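Local coordinates for outer membrane protein SusF (Bacteroides thetaiotaomicron, PDB 4FE9) that binds starch at the bacterial cell surface through carbohydrate-binding modules, before the starch is transported into the periplasm for degradation, at residues A37-D42 against V90-L95; D158-G161 against A167-M170; D331-S336 against L342-A347; T429-I432 against Q437-Y440. All blocks are in the same frame, centred on the assembly; numbering follows the deposited sequence.

Contact 1 of 4, residues A37-D42 against V90-L95; sequences ASIVMD and VALAQL. With EDO (1,2-ethanediol), chain D.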
loop_
_atom_site.group_PDB
_atom_site.type_symbol
_atom_site.label_atom_id
_atom_site.label_comp_id
_atom_site.label_asym_id
_atom_site.label_seq_id
_atom_site.Cartn_x
_atom_site.Cartn_y
_atom_site.Cartn_z
ATOM N N ALA A 37 -28.609 -21.425 -5.203
ATOM C CA ALA A 37 -27.950 -20.965 -3.972
ATOM C C ALA A 37 -26.427 -21.182 -3.992
ATOM O O ALA A 37 -25.689 -20.512 -3.279
ATOM C CB ALA A 37 -28.588 -21.632 -2.728
ATOM N N SER A 38 -25.963 -22.026 -4.922
ATOM C CA SER A 38 -24.569 -22.435 -4.951
ATOM C C SER A 38 -24.080 -22.481 -6.371
ATOM O O SER A 38 -24.037 -23.552 -6.973
ATOM C CB SER A 38 -24.404 -23.834 -4.328
ATOM O OG SER A 38 -24.819 -23.844 -2.987
ATOM N N ILE A 39 -23.719 -21.321 -6.919
ATOM C CA ILE A 39 -23.511 -21.189 -8.348
ATOM C C ILE A 39 -22.012 -21.417 -8.715
ATOM O O ILE A 39 -21.125 -20.934 -8.031
ATOM C CB ILE A 39 -23.910 -19.790 -8.796
ATOM C CG1 ILE A 39 -25.395 -19.601 -8.640
ATOM C CG2 ILE A 39 -23.464 -19.524 -10.262
ATOM C CD1 ILE A 39 -25.790 -18.128 -8.554
ATOM N N VAL A 40 -21.765 -22.269 -9.705
ATOM C CA VAL A 40 -20.400 -22.498 -10.219
ATOM C C VAL A 40 -20.338 -22.014 -11.649
ATOM O O VAL A 40 -20.975 -22.575 -12.518
ATOM C CB VAL A 40 -20.035 -24.044 -10.180
ATOM C CG1 VAL A 40 -18.704 -24.304 -10.893
ATOM C CG2 VAL A 40 -19.956 -24.534 -8.741
ATOM N N MET A 41 -19.660 -20.914 -11.882
ATOM C CA MET A 41 -19.804 -20.222 -13.167
ATOM C C MET A 41 -19.327 -21.143 -14.305
ATOM O O MET A 41 -19.882 -21.123 -15.410
ATOM C CB MET A 41 -19.008 -18.915 -13.178
ATOM C CG MET A 41 -19.615 -17.804 -12.345
ATOM S SD MET A 41 -21.303 -17.477 -12.844
ATOM C CE MET A 41 -21.034 -16.860 -14.517
ATOM N N ASP A 42 -18.286 -21.929 -14.042
ATOM C CA ASP A 42 -17.780 -22.869 -15.066
ATOM C C ASP A 42 -18.927 -23.687 -15.610
ATOM O O ASP A 42 -19.025 -23.904 -16.804
ATOM C CB ASP A 42 -16.739 -23.801 -14.463
ATOM C CG ASP A 42 -15.368 -23.186 -14.410
ATOM O OD1 ASP A 42 -15.076 -22.262 -15.209
ATOM O OD2 ASP A 42 -14.569 -23.616 -13.561
ATOM N N VAL A 90 -31.859 -12.337 -11.037
ATOM C CA VAL A 90 -30.854 -11.456 -11.577
ATOM C C VAL A 90 -30.227 -12.123 -12.798
ATOM O O VAL A 90 -30.292 -13.349 -12.946
ATOM C CB VAL A 90 -29.735 -11.126 -10.538
ATOM C CG1 VAL A 90 -30.311 -10.295 -9.369
ATOM C CG2 VAL A 90 -29.075 -12.419 -10.012
ATOM N N ALA A 91 -29.604 -11.319 -13.661
ATOM C CA ALA A 91 -28.830 -11.865 -14.774
ATOM C C ALA A 91 -27.531 -12.460 -14.217
ATOM O O ALA A 91 -26.842 -11.823 -13.437
ATOM C CB ALA A 91 -28.496 -10.717 -15.859
ATOM N N LEU A 92 -27.270 -13.718 -14.545
ATOM C CA LEU A 92 -26.089 -14.401 -14.021
ATOM C C LEU A 92 -24.804 -13.606 -14.297
ATOM O O LEU A 92 -23.936 -13.466 -13.427
ATOM C CB LEU A 92 -25.980 -15.814 -14.614
ATOM C CG LEU A 92 -24.835 -16.657 -14.027
ATOM C CD1 LEU A 92 -24.877 -16.647 -12.522
ATOM C CD2 LEU A 92 -24.877 -18.076 -14.534
ATOM N N ALA A 93 -24.664 -13.103 -15.511
ATOM C CA ALA A 93 -23.430 -12.365 -15.856
ATOM C C ALA A 93 -23.230 -11.162 -14.923
ATOM O O ALA A 93 -22.106 -10.836 -14.561
ATOM C CB ALA A 93 -23.470 -11.919 -17.302
ATOM N N GLN A 94 -24.318 -10.511 -14.498
ATOM C CA GLN A 94 -24.144 -9.315 -13.664
ATOM C C GLN A 94 -23.931 -9.691 -12.215
ATOM O O GLN A 94 -23.248 -8.989 -11.498
ATOM C CB GLN A 94 -25.329 -8.382 -13.777
ATOM C CG GLN A 94 -25.595 -7.990 -15.178
ATOM C CD GLN A 94 -26.712 -6.986 -15.297
ATOM O OE1 GLN A 94 -27.819 -7.211 -14.819
ATOM N NE2 GLN A 94 -26.443 -5.891 -15.993
ATOM N N LEU A 95 -24.493 -10.829 -11.796
ATOM C CA LEU A 95 -24.227 -11.346 -10.454
ATOM C C LEU A 95 -22.735 -11.725 -10.326
ATOM O O LEU A 95 -22.075 -11.379 -9.363
ATOM C CB LEU A 95 -25.097 -12.569 -10.177
ATOM C CG LEU A 95 -24.941 -13.196 -8.776
ATOM C CD1 LEU A 95 -25.259 -12.189 -7.663
ATOM C CD2 LEU A 95 -25.878 -14.412 -8.661
HETATM C C1 EDO D . -14.694 -26.359 -10.090
HETATM O O1 EDO D . -13.375 -25.783 -10.010
HETATM C C2 EDO D . -15.393 -25.826 -11.332
HETATM O O2 EDO D . -14.468 -25.789 -12.448
#
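The carbonyl O of Ala91 takes two backbone N-H groups, Leu95 N at 3.0 Å and, more weakly, Gln94 N, and these bonds open helix 92-102, whose first turn sets Leu92 against Ile39 and Met41, and Leu95 against Ile39. Ala91 itself holds the N-cap position. No hydrogen bond crosses between the two segments, and every pair that meets is apolar. Leu92 is the residue both partners share. Its CG lies anti to the backbone N (chi1 -175°), which extends the branched end toward residues 39-41. There CD1 touches Ile39 CG2 at 3.9 Å, the two side chains running past each other in opposite senses, and it also touches Met41 SD at 3.7 Å. Met41 begins by pointing across the line of contact, but bends at both chi2 and chi3 (-56° and -65°), so its sulfur and methyl come back to meet Leu92 tip to tip; Met41 CE lies 3.8 Å from Leu92 CG. One helical turn on, Leu95 CD2 receives Ile39 CD1 at 3.7 Å, the two chains meeting at a slant. Ile39 thus uses two different branches, CG2 for Leu92 and CD1 for Leu95. Val49 of strand 48-57 touches both leucines, while Leu140 of strand 128-141 meets Ile39, Met41 and Leu95. Strand 38-40 pairs with strand 128-141 through backbone bonds of Ile39. With Ile39, Leu92 and Leu95 all buried, the helix start is joined to strand 38-40 and to Met41 just after it by dispersion forces and exclusion of water, without any directional polar bond between the segments.

Contact 2 of 4, residues D158-G161 against A167-M170; sequences DFTG and AQQM. With GLC (alpha-D-glucopyranose), chain B.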
loop_
_atom_site.group_PDB
_atom_site.type_symbol
_atom_site.label_atom_id
_atom_site.label_comp_id
_atom_site.label_asym_id
_atom_site.label_seq_id
_atom_site.Cartn_x
_atom_site.Cartn_y
_atom_site.Cartn_z
ATOM N N ASP A 158 3.023 0.538 -26.695
ATOM C CA ASP A 158 3.531 1.660 -27.515
ATOM C C ASP A 158 4.954 1.997 -27.072
ATOM O O ASP A 158 5.795 2.309 -27.898
ATOM C CB ASP A 158 2.660 2.913 -27.381
ATOM C CG ASP A 158 1.163 2.670 -27.748
ATOM O OD1 ASP A 158 0.288 3.284 -27.096
ATOM O OD2 ASP A 158 0.887 2.061 -28.786
ATOM N N PHE A 159 5.238 1.859 -25.774
ATOM C CA PHE A 159 6.523 2.276 -25.246
ATOM C C PHE A 159 7.652 1.317 -25.528
ATOM O O PHE A 159 8.821 1.719 -25.537
ATOM C CB PHE A 159 6.448 2.661 -23.745
ATOM C CG PHE A 159 6.343 1.467 -22.798
ATOM C CD1 PHE A 159 7.473 0.961 -22.179
ATOM C CD2 PHE A 159 5.100 0.930 -22.464
ATOM C CE1 PHE A 159 7.381 -0.143 -21.316
ATOM C CE2 PHE A 159 4.997 -0.148 -21.608
ATOM C CZ PHE A 159 6.137 -0.699 -21.039
ATOM N N THR A 160 7.321 0.054 -25.793
ATOM C CA THR A 160 8.322 -0.913 -26.155
ATOM C C THR A 160 8.441 -1.044 -27.672
ATOM O O THR A 160 9.488 -1.424 -28.163
ATOM C CB THR A 160 8.027 -2.361 -25.550
ATOM O OG1 THR A 160 6.864 -2.940 -26.189
ATOM C CG2 THR A 160 7.816 -2.299 -24.027
ATOM N N GLY A 161 7.307 -0.951 -28.368
ATOM C CA GLY A 161 7.179 -1.529 -29.705
ATOM C C GLY A 161 6.408 -2.841 -29.661
ATOM O O GLY A 161 6.658 -3.689 -28.812
ATOM N N ALA A 167 9.576 -7.065 -26.150
ATOM C CA ALA A 167 8.762 -7.375 -24.941
ATOM C C ALA A 167 9.607 -7.302 -23.678
ATOM O O ALA A 167 10.745 -7.651 -23.699
ATOM C CB ALA A 167 8.108 -8.733 -25.070
ATOM N N GLN A 168 9.092 -6.669 -22.642
ATOM C CA GLN A 168 9.835 -6.532 -21.410
ATOM C C GLN A 168 9.312 -7.463 -20.324
ATOM O O GLN A 168 8.113 -7.477 -20.048
ATOM C CB GLN A 168 9.786 -5.094 -20.934
ATOM C CG GLN A 168 10.664 -4.160 -21.805
ATOM C CD GLN A 168 10.625 -2.713 -21.330
ATOM O OE1 GLN A 168 10.438 -2.449 -20.143
ATOM N NE2 GLN A 168 10.893 -1.772 -22.248
ATOM N N GLN A 169 10.198 -8.257 -19.726
ATOM C CA GLN A 169 9.762 -9.251 -18.741
ATOM C C GLN A 169 9.393 -8.605 -17.420
ATOM O O GLN A 169 10.161 -7.826 -16.871
ATOM C CB GLN A 169 10.819 -10.343 -18.500
ATOM C CG GLN A 169 10.229 -11.559 -17.808
ATOM C CD GLN A 169 11.178 -12.738 -17.764
ATOM O OE1 GLN A 169 12.373 -12.594 -18.008
ATOM N NE2 GLN A 169 10.674 -13.877 -17.339
ATOM N N MET A 170 8.282 -9.049 -16.853
ATOM C CA MET A 170 7.875 -8.627 -15.515
ATOM C C MET A 170 8.647 -9.392 -14.432
ATOM O O MET A 170 8.949 -10.564 -14.615
ATOM C CB MET A 170 6.369 -8.867 -15.346
ATOM C CG MET A 170 5.536 -8.252 -16.484
ATOM S SD MET A 170 3.766 -8.163 -16.087
ATOM C CE MET A 170 3.751 -6.795 -14.915
HETATM C C1 GLC B . -3.257 -1.169 -29.250
HETATM C C2 GLC B . -4.625 -0.690 -28.865
HETATM C C3 GLC B . -5.184 0.248 -29.914
HETATM C C4 GLC B . -4.174 1.325 -30.284
HETATM C C5 GLC B . -2.869 0.996 -30.243
HETATM C C6 GLC B . -1.867 2.058 -30.602
HETATM O O2 GLC B . -5.488 -1.832 -28.734
HETATM O O3 GLC B . -6.392 0.802 -29.409
HETATM O O4 GLC B . -4.496 2.173 -31.424
HETATM O O5 GLC B . -2.388 -0.066 -29.377
HETATM O O6 GLC B . -1.605 2.813 -29.417
#
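In carbohydrate-binding module 1, the loop following strand 153-157 carries the glucose-binding Asp158, and its next two residues, Phe159 and Thr160, pack on Gln168 at the start of strand 168-172. The closest approach is that of the methyl Thr160 CG2 to Gln168 NE2, 3.6 Å, the two side chains passing in opposite directions. Phe159 CE1 stands 4.0 Å from the same NE2. Ring and amide planes are almost perpendicular, at 89°, and the amide nitrogen lies obliquely to the ring. Gln168 reaches this far because its chain is extended beyond CG (chi2 -180°). On the loop side, Thr160 CG2 also sits 3.5 Å above the Phe159 ring plane, displaced toward the rim, so the methyl is in contact with both the ring and the amide. The hydroxyl of Thr160 turns back on its own loop: OG1 gives a 2.7 Å hydrogen bond to Gly161 O, reaching it from above the carbonyl plane, and accepts Gly157 N. Asp158 points the other way, its OD2 taking O6 of the glucose at 2.7 Å and also Trp162 NE1, while OD1 is held by Asn191 N. The loop is therefore held on one side by van der Waals contact of methyl and ring with the Gln168 amide, and the several N-H and O-H donors around the Asp158 carboxylate would be expected to stabilise its negative charge and fix its orientation toward the sugar.

Contact 3 of 4, residues D331-S336 against L342-A347; sequences DLAGLS and LKVGIA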
loop_
_atom_site.group_PDB
_atom_site.type_symbol
_atom_site.label_atom_id
_atom_site.label_comp_id
_atom_site.label_asym_id
_atom_site.label_seq_id
_atom_site.Cartn_x
_atom_site.Cartn_y
_atom_site.Cartn_z
ATOM N N ASP A 331 1.020 4.321 18.823
ATOM C CA ASP A 331 1.115 3.996 20.241
ATOM C C ASP A 331 2.417 4.496 20.825
ATOM O O ASP A 331 2.434 5.090 21.908
ATOM C CB ASP A 331 1.020 2.480 20.446
ATOM C CG ASP A 331 -0.396 1.952 20.252
ATOM O OD1 ASP A 331 -0.566 0.719 20.185
ATOM O OD2 ASP A 331 -1.326 2.774 20.100
ATOM N N LEU A 332 3.529 4.180 20.157
ATOM C CA LEU A 332 4.838 4.527 20.694
ATOM C C LEU A 332 4.964 6.031 20.942
ATOM O O LEU A 332 5.437 6.459 22.002
ATOM C CB LEU A 332 5.961 4.023 19.778
ATOM C CG LEU A 332 7.356 4.458 20.237
ATOM C CD1 LEU A 332 7.771 3.674 21.477
ATOM C CD2 LEU A 332 8.406 4.310 19.092
ATOM N N ALA A 333 4.476 6.840 20.009
ATOM C CA ALA A 333 4.747 8.281 20.055
ATOM C C ALA A 333 3.496 9.089 20.315
ATOM O O ALA A 333 3.523 10.325 20.329
ATOM C CB ALA A 333 5.422 8.750 18.736
ATOM N N GLY A 334 2.375 8.398 20.418
ATOM C CA GLY A 334 1.101 9.060 20.658
ATOM C C GLY A 334 0.689 9.947 19.524
ATOM O O GLY A 334 0.236 11.065 19.749
ATOM N N LEU A 335 0.792 9.435 18.285
ATOM C CA LEU A 335 0.620 10.292 17.084
ATOM C C LEU A 335 -0.867 10.517 16.785
ATOM O O LEU A 335 -1.655 9.594 16.859
ATOM C CB LEU A 335 1.295 9.645 15.853
ATOM C CG LEU A 335 2.807 9.412 15.895
ATOM C CD1 LEU A 335 3.230 8.596 14.672
ATOM C CD2 LEU A 335 3.556 10.788 15.945
ATOM N N SER A 336 -1.208 11.687 16.278
ATOM C CA SER A 336 -2.555 11.888 15.780
ATOM C C SER A 336 -2.629 12.945 14.699
ATOM O O SER A 336 -1.666 13.690 14.458
ATOM C CB SER A 336 -3.508 12.262 16.943
ATOM O OG SER A 336 -3.250 13.588 17.405
ATOM N N LEU A 342 0.744 16.429 11.380
ATOM C CA LEU A 342 1.059 15.320 12.240
ATOM C C LEU A 342 1.443 15.790 13.646
ATOM O O LEU A 342 2.415 16.562 13.826
ATOM C CB LEU A 342 2.169 14.466 11.648
ATOM C CG LEU A 342 2.571 13.273 12.499
ATOM C CD1 LEU A 342 1.444 12.278 12.598
ATOM C CD2 LEU A 342 3.825 12.608 11.979
ATOM N N LYS A 343 0.684 15.329 14.636
ATOM C CA LYS A 343 0.871 15.768 16.017
ATOM C C LYS A 343 1.506 14.665 16.837
ATOM O O LYS A 343 1.083 13.509 16.787
ATOM C CB LYS A 343 -0.468 16.200 16.643
ATOM C CG LYS A 343 -0.425 16.381 18.187
ATOM C CD LYS A 343 -1.517 17.345 18.663
ATOM C CE LYS A 343 -2.080 16.920 20.017
ATOM N NZ LYS A 343 -3.449 17.514 20.259
ATOM N N VAL A 344 2.587 15.000 17.516
ATOM C CA VAL A 344 3.245 14.041 18.340
ATOM C C VAL A 344 2.784 14.269 19.789
ATOM O O VAL A 344 2.752 15.410 20.254
ATOM C CB VAL A 344 4.794 14.200 18.260
ATOM C CG1 VAL A 344 5.465 13.133 19.083
ATOM C CG2 VAL A 344 5.258 14.127 16.795
ATOM N N GLY A 345 2.337 13.206 20.445
ATOM C CA GLY A 345 1.680 13.354 21.754
ATOM C C GLY A 345 2.596 13.105 22.949
ATOM O O GLY A 345 2.422 13.720 24.019
ATOM N N ILE A 346 3.504 12.137 22.789
ATOM C CA ILE A 346 4.450 11.744 23.819
ATOM C C ILE A 346 5.874 12.311 23.517
ATOM O O ILE A 346 6.535 11.882 22.538
ATOM C CB ILE A 346 4.525 10.220 23.876
ATOM C CG1 ILE A 346 3.126 9.635 24.105
ATOM C CG2 ILE A 346 5.534 9.754 24.898
ATOM C CD1 ILE A 346 3.097 8.161 24.178
ATOM N N ALA A 347 6.372 13.197 24.394
ATOM C CA ALA A 347 7.691 13.832 24.190
ATOM C C ALA A 347 8.801 12.796 24.169
ATOM O O ALA A 347 8.667 11.731 24.751
ATOM C CB ALA A 347 7.968 14.904 25.267
#
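Backbone hydrogen bonds give the contact between residues 331-336 and 342-347 its frame. Ser336 and Lys343 form an antiparallel hydrogen-bonded pair: Ser336 N reaches Lys343 O at 3.0 Å, and Lys343 N returns to Ser336 O at 2.9 Å, the latter almost collinear with the carbonyl bond. Further back, Ala333 O accepts two donors, Gly345 N and Ile346 N, each at 3.1 Å. The first lies in the carbonyl plane; the second stands well above it, but has the straighter N-H approach, 168° against 143°. A weaker CA-H...O contact joins Leu335 CA to Lys343 O at 3.3 Å.

Apolar pairs lie on the buried side. Val344 has CG1 anti to the backbone N (chi1 -177°), which puts CG2 beside that N, where it meets Leu335 CD2 at 3.8 Å; the two side chains lie side by side and point the same way. Leu335 CB is 4.2 Å from Leu342 CD1. Phe365 of strand 360-366 packs against Leu335, Val344, Ala333 and Leu342.

Ile346 makes van der Waals contacts with backbone carbonyls instead, its CD1 3.6 Å from Leu332 O and its CB and CG1 against the Ala333 carbonyl.

The two backbones come closest at two glycines, CA to CA 4.5 Å between Gly334 and Gly345. Gly334, the first residue to leave helical angles, has positive phi; Ile346 CG1 lies close against it, and Gly334 O against Gly345. Taken together, this is the end of helix 327-333 turning into the hairpin of strands 336-338 and 341-343, the former outermost in the antiparallel sheet of carbohydrate-binding module 2.

Contact 4 of 4, residues T429-I432 against Q437-Y440; sequences TEFI and QIAY. With EDO (1,2-ethanediol), chain F.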
loop_
_atom_site.group_PDB
_atom_site.type_symbol
_atom_site.label_atom_id
_atom_site.label_comp_id
_atom_site.label_asym_id
_atom_site.label_seq_id
_atom_site.Cartn_x
_atom_site.Cartn_y
_atom_site.Cartn_z
ATOM N N THR A 429 21.885 2.895 6.425
ATOM C CA THR A 429 21.604 4.028 7.277
ATOM C C THR A 429 22.721 4.174 8.294
ATOM O O THR A 429 22.525 4.003 9.509
ATOM C CB THR A 429 20.192 3.896 8.010
ATOM O OG1 THR A 429 20.149 2.681 8.767
ATOM C CG2 THR A 429 19.036 3.875 6.973
ATOM N N GLU A 430 23.921 4.423 7.800
ATOM C CA GLU A 430 25.055 4.538 8.687
ATOM C C GLU A 430 25.685 5.893 8.563
ATOM O O GLU A 430 25.318 6.705 7.675
ATOM C CB GLU A 430 26.080 3.402 8.460
ATOM C CG GLU A 430 26.923 3.551 7.137
ATOM C CD GLU A 430 28.216 2.749 7.157
ATOM O OE1 GLU A 430 28.869 2.653 8.254
ATOM O OE2 GLU A 430 28.654 2.321 6.051
ATOM N N PHE A 431 26.510 6.220 9.546
ATOM C CA PHE A 431 27.166 7.501 9.567
ATOM C C PHE A 431 28.391 7.451 10.484
ATOM O O PHE A 431 28.738 6.399 11.049
ATOM C CB PHE A 431 26.179 8.576 10.063
ATOM C CG PHE A 431 25.585 8.257 11.388
ATOM C CD1 PHE A 431 26.213 8.665 12.555
ATOM C CD2 PHE A 431 24.463 7.448 11.479
ATOM C CE1 PHE A 431 25.680 8.351 13.794
ATOM C CE2 PHE A 431 23.913 7.146 12.712
ATOM C CZ PHE A 431 24.548 7.564 13.873
ATOM N N ILE A 432 29.093 8.550 10.526
ATOM C CA ILE A 432 30.343 8.651 11.284
ATOM C C ILE A 432 30.570 10.153 11.631
ATOM O O ILE A 432 29.729 11.004 11.308
ATOM C CB ILE A 432 31.530 8.040 10.463
ATOM C CG1 ILE A 432 32.718 7.666 11.371
ATOM C CG2 ILE A 432 31.952 8.986 9.319
ATOM C CD1 ILE A 432 32.388 6.646 12.423
ATOM N N GLN A 437 31.703 17.019 13.143
ATOM C CA GLN A 437 30.363 16.970 12.551
ATOM C C GLN A 437 29.838 15.526 12.347
ATOM O O GLN A 437 30.609 14.604 12.063
ATOM C CB GLN A 437 30.375 17.683 11.234
ATOM C CG GLN A 437 29.281 18.645 11.093
ATOM C CD GLN A 437 29.771 20.034 11.129
ATOM O OE1 GLN A 437 30.949 20.276 10.925
ATOM N NE2 GLN A 437 28.857 20.980 11.262
ATOM N N ILE A 438 28.528 15.323 12.484
ATOM C CA ILE A 438 27.959 14.050 12.032
ATOM C C ILE A 438 27.895 14.032 10.518
ATOM O O ILE A 438 27.418 14.980 9.925
ATOM C CB ILE A 438 26.566 13.793 12.620
ATOM C CG1 ILE A 438 26.605 13.972 14.143
ATOM C CG2 ILE A 438 26.121 12.372 12.276
ATOM C CD1 ILE A 438 25.345 13.501 14.864
ATOM N N ALA A 439 28.631 13.097 9.913
ATOM C CA ALA A 439 28.600 12.896 8.446
ATOM C C ALA A 439 27.813 11.641 8.118
ATOM O O ALA A 439 28.288 10.513 8.352
ATOM C CB ALA A 439 30.021 12.769 7.887
ATOM N N TYR A 440 26.661 11.832 7.491
ATOM C CA TYR A 440 25.839 10.726 7.075
ATOM C C TYR A 440 26.349 10.128 5.769
ATOM O O TYR A 440 26.482 10.849 4.750
ATOM C CB TYR A 440 24.394 11.196 6.888
ATOM C CG TYR A 440 23.764 11.670 8.163
ATOM C CD1 TYR A 440 23.331 10.767 9.110
ATOM C CD2 TYR A 440 23.739 13.033 8.489
ATOM C CE1 TYR A 440 22.825 11.193 10.325
ATOM C CE2 TYR A 440 23.236 13.471 9.707
ATOM C CZ TYR A 440 22.735 12.548 10.601
ATOM O OH TYR A 440 22.168 12.966 11.805
HETATM C C1 EDO F . 19.037 14.115 11.894
HETATM O O1 EDO F . 19.121 12.724 12.233
HETATM C C2 EDO F . 18.675 14.202 10.432
HETATM O O2 EDO F . 18.660 15.577 10.042
#
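Phe431 meets Tyr440 as a non-hydrogen-bonded pair of the antiparallel beta hairpin 430-434/437-440, in carbohydrate-binding module 3. Followed outward, Phe431 CB first lies 3.3 Å from Ala439 O and is also close to Tyr440 CD1, 3.7 Å away. CG comes next, 4.1 Å from Tyr440 CD1. With chi1 at 55°, CG stands between the backbone N and the carbonyl carbon, and the ring then runs alongside Tyr440 and Ile438. CD1 meets Ile438 CG2 at 3.7 Å. The two aromatic planes are inclined at 56°, an oblique pair. Beyond the hairpin the Phe431 side chain is in contact with Ile414, Leu460 and Trp296, the last from strand 294-301 of module 2.

The neighbouring pair, Ile432 with Ala439, carries the hydrogen bonds: Ala439 N to Ile432 O at 2.7 Å and Ile432 N to Ala439 O at 3.0 Å. Ala439 O additionally receives Gln447 NE2. On the side of the hairpin bearing Phe431, Ile438 CG2 sits 3.7 Å above one face of the Tyr440 ring, toward its rim, and Tyr440 OH is hydrogen-bonded at 3.1 Å to O1 of an ethanediol, probably from the crystallisation liquor, that also bonds Ala284 O and Ile298 N of module 2.

How the contacts relate
Along the chain the four contacts follow in series, each closing before the next opens. Contact 1 belongs to the N-terminal mixed sheet, while contacts 2, 3 and 4 lie in carbohydrate-binding modules 1, 2 and 3, each with its own antiparallel sheet. No two touch. Contacts 1 and 2 have centres about 37 Å apart, contacts 2 and 3 about 46 Å, and contacts 1 and 4 about 62 Å. The closest are contacts 3 and 4, with centres about 27 Å and nearest atoms about 16 Å apart. This spacing is consistent with an extended chain of successive beta domains, which could present binding modules at several points along its length.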